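PDB 4U5A: sporozoite microneme protein essential for cell traversal, which is a microneme protein of Plasmodium sporozoites that is essential for traversal of host cells. Local coordinates for residues Ile124-Lys129 / Ile171-Pro176. Sequence-based numbering, arbitrary orientation.
Sequences ILKYGK and INFITP
Lys126, the last residue of helix 88-126, and Tyr127 just beyond it face Phe173 on helix 167-197; the nearest CA pair across the two segments is Lys126 CA and Phe173 CA, 9.3 Å apart. Tyr127 is the first residue to leave helical phi/psi, while 171-176 stays helical but kinks at Pro176, whose nitrogen lacks a bond to the preceding turn. Such a separation leaves the joining to side chains, and no hydrogen bond crosses. Lys126 extends away from its backbone N (chi1 -174°), carrying CD over the centre of the Phe173 ring. This CH-pi contact puts CD 3.6 Å from the Phe173 centroid, 9° off the normal. A bend at chi4 brings Lys126 NZ to Tyr127 OH at 2.6 Å, a hydrogen bond between neighbours in the same segment. Phe173 lies at the edge of the Tyr127 ring, CE2 against Phe173 CD2 at 3.4 Å and OH near Phe173 CB; the planes are oblique, at 59°. His122 packs edge-to-face with Phe173, and Ile123 also touches it, extending the contact along helix 88-126. Near one end of the four-helix bundle, the Lys126-Tyr127 bond thus holds the lysine chain against Phe173; its ammonium, only an off-centre cation-pi partner, would probably polarise the phenol O-H.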
ATOM      1  N   ILE A 124       0.408 -18.448   3.193  1.00 54.37           N
ATOM      2  CA  ILE A 124      -0.680 -19.389   3.462  1.00 57.73           C
ATOM      3  C   ILE A 124      -0.292 -20.801   3.035  1.00 65.62           C
ATOM      4  O   ILE A 124      -0.535 -21.756   3.766  1.00 65.05           O
ATOM      5  CB  ILE A 124      -1.996 -18.974   2.764  1.00 59.24           C
ATOM      6  CG1 ILE A 124      -2.673 -17.839   3.541  1.00 54.13           C
ATOM      7  CG2 ILE A 124      -2.960 -20.139   2.700  1.00 57.83           C
ATOM      8  CD1 ILE A 124      -3.978 -17.346   2.927  1.00 55.34           C
ATOM      9  N   LEU A 125       0.329 -20.930   1.867  1.00 62.95           N
ATOM     10  CA  LEU A 125       0.756 -22.245   1.403  1.00 57.26           C
ATOM     11  C   LEU A 125       1.838 -22.862   2.293  1.00 62.32           C
ATOM     12  O   LEU A 125       1.696 -24.002   2.743  1.00 68.58           O
ATOM     13  CB  LEU A 125       1.260 -22.172  -0.039  1.00 56.47           C
ATOM     14  CG  LEU A 125       0.187 -22.039  -1.119  1.00 61.36           C
ATOM     15  CD1 LEU A 125       0.784 -22.169  -2.512  1.00 53.09           C
ATOM     16  CD2 LEU A 125      -0.888 -23.085  -0.900  1.00 47.78           C
ATOM     17  N   LYS A 126       2.913 -22.119   2.546  1.00 58.65           N
ATOM     18  CA  LYS A 126       4.063 -22.684   3.252  1.00 53.69           C
ATOM     19  C   LYS A 126       3.742 -23.118   4.685  1.00 68.56           C
ATOM     20  O   LYS A 126       4.320 -24.083   5.184  1.00 78.63           O
ATOM     21  CB  LYS A 126       5.235 -21.697   3.255  1.00 53.94           C
ATOM     22  CG  LYS A 126       6.518 -22.273   3.856  1.00 47.65           C
ATOM     23  CD  LYS A 126       7.707 -21.349   3.640  1.00 51.00           C
ATOM     24  CE  LYS A 126       9.014 -21.991   4.092  1.00 63.38           C
ATOM     25  NZ  LYS A 126       9.080 -22.211   5.562  1.00 77.20           N
ATOM     26  N   TYR A 127       2.825 -22.417   5.347  1.00 70.40           N
ATOM     27  CA  TYR A 127       2.508 -22.735   6.740  1.00 62.64           C
ATOM     28  C   TYR A 127       1.037 -23.058   6.953  1.00 67.88           C
ATOM     29  O   TYR A 127       0.688 -24.215   7.192  1.00104.01           O
ATOM     30  CB  TYR A 127       2.932 -21.590   7.664  1.00 58.44           C
ATOM     31  CG  TYR A 127       4.426 -21.398   7.683  1.00 64.27           C
ATOM     32  CD1 TYR A 127       5.245 -22.276   8.378  1.00 59.30           C
ATOM     33  CD2 TYR A 127       5.020 -20.348   6.999  1.00 57.99           C
ATOM     34  CE1 TYR A 127       6.614 -22.117   8.391  1.00 69.51           C
ATOM     35  CE2 TYR A 127       6.391 -20.178   7.010  1.00 58.16           C
ATOM     36  CZ  TYR A 127       7.182 -21.066   7.707  1.00 63.72           C
ATOM     37  OH  TYR A 127       8.548 -20.911   7.725  1.00 68.84           O
ATOM     38  N   GLY A 128       0.189 -22.034   6.900  1.00 43.34           N
ATOM     39  CA  GLY A 128      -1.234 -22.197   7.149  1.00 42.44           C
ATOM     40  C   GLY A 128      -1.865 -23.343   6.385  1.00 50.89           C
ATOM     41  O   GLY A 128      -1.364 -23.766   5.345  1.00 78.29           O
ATOM     42  N   LYS A 129      -2.968 -23.861   6.908  1.00 79.97           N
ATOM     43  CA  LYS A 129      -3.661 -24.965   6.264  1.00 72.41           C
ATOM     44  C   LYS A 129      -5.153 -24.833   6.490  1.00 68.77           C
ATOM     45  O   LYS A 129      -5.684 -25.360   7.467  1.00111.81           O
ATOM     46  CB  LYS A 129      -3.152 -26.301   6.785  1.00 87.84           C
ATOM     47  N   ILE A 171       8.396 -16.837  12.032  1.00 54.19           N
ATOM     48  CA  ILE A 171       9.079 -15.558  12.186  1.00 61.68           C
ATOM     49  C   ILE A 171      10.242 -15.489  11.205  1.00 56.76           C
ATOM     50  O   ILE A 171      10.409 -14.493  10.490  1.00 63.96           O
ATOM     51  CB  ILE A 171       9.611 -15.334  13.630  1.00 60.70           C
ATOM     52  CG1 ILE A 171       8.521 -14.770  14.546  1.00 50.84           C
ATOM     53  CG2 ILE A 171      10.708 -14.298  13.641  1.00 47.69           C
ATOM     54  CD1 ILE A 171       7.434 -15.723  14.912  1.00 49.56           C
ATOM     55  N   ASN A 172      11.014 -16.571  11.137  1.00 55.00           N
ATOM     56  CA  ASN A 172      12.169 -16.608  10.250  1.00 67.07           C
ATOM     57  C   ASN A 172      11.786 -16.467   8.778  1.00 57.69           C
ATOM     58  O   ASN A 172      12.579 -15.985   7.969  1.00 63.51           O
ATOM     59  CB  ASN A 172      12.949 -17.912  10.460  1.00 75.98           C
ATOM     60  CG  ASN A 172      13.989 -18.156   9.379  1.00 87.53           C
ATOM     61  OD1 ASN A 172      14.849 -17.310   9.122  1.00 86.27           O
ATOM     62  ND2 ASN A 172      13.904 -19.311   8.727  1.00 85.02           N
ATOM     63  N   PHE A 173      10.559 -16.846   8.435  1.00 49.23           N
ATOM     64  CA  PHE A 173      10.132 -16.770   7.043  1.00 56.93           C
ATOM     65  C   PHE A 173       9.503 -15.432   6.672  1.00 58.41           C
ATOM     66  O   PHE A 173       9.788 -14.883   5.608  1.00 46.08           O
ATOM     67  CB  PHE A 173       9.150 -17.892   6.715  1.00 49.60           C
ATOM     68  CG  PHE A 173       8.629 -17.839   5.307  1.00 53.92           C
ATOM     69  CD1 PHE A 173       9.479 -18.059   4.234  1.00 52.50           C
ATOM     70  CD2 PHE A 173       7.293 -17.570   5.054  1.00 51.83           C
ATOM     71  CE1 PHE A 173       9.009 -18.010   2.935  1.00 48.60           C
ATOM     72  CE2 PHE A 173       6.814 -17.524   3.758  1.00 54.11           C
ATOM     73  CZ  PHE A 173       7.674 -17.744   2.696  1.00 51.03           C
ATOM     74  N   ILE A 174       8.644 -14.905   7.539  1.00 59.65           N
ATOM     75  CA  ILE A 174       7.920 -13.688   7.198  1.00 50.82           C
ATOM     76  C   ILE A 174       8.701 -12.427   7.556  1.00 56.69           C
ATOM     77  O   ILE A 174       8.339 -11.335   7.121  1.00 61.55           O
ATOM     78  CB  ILE A 174       6.535 -13.629   7.883  1.00 45.92           C
ATOM     79  CG1 ILE A 174       6.683 -13.438   9.392  1.00 61.38           C
ATOM     80  CG2 ILE A 174       5.718 -14.875   7.568  1.00 40.92           C
ATOM     81  CD1 ILE A 174       5.360 -13.297  10.102  1.00 60.61           C
ATOM     82  N   THR A 175       9.766 -12.564   8.344  1.00 53.70           N
ATOM     83  CA  THR A 175      10.555 -11.387   8.710  1.00 61.73           C
ATOM     84  C   THR A 175      11.197 -10.697   7.489  1.00 54.86           C
ATOM     85  O   THR A 175      11.109  -9.474   7.367  1.00 51.00           O
ATOM     86  CB  THR A 175      11.653 -11.733   9.752  1.00 61.49           C
ATOM     87  OG1 THR A 175      11.041 -12.023  11.016  1.00 63.78           O
ATOM     88  CG2 THR A 175      12.618 -10.572   9.928  1.00 51.14           C
ATOM     89  N   PRO A 176      11.836 -11.460   6.575  1.00 61.17           N
ATOM     90  CA  PRO A 176      12.367 -10.724   5.419  1.00 59.50           C
ATOM     91  C   PRO A 176      11.277 -10.115   4.540  1.00 55.38           C
ATOM     92  O   PRO A 176      11.444  -9.001   4.047  1.00 55.18           O
ATOM     93  CB  PRO A 176      13.131 -11.794   4.632  1.00 44.79           C
ATOM     94  CG  PRO A 176      13.407 -12.880   5.590  1.00 58.60           C
ATOM     95  CD  PRO A 176      12.320 -12.853   6.618  1.00 59.35           C
TER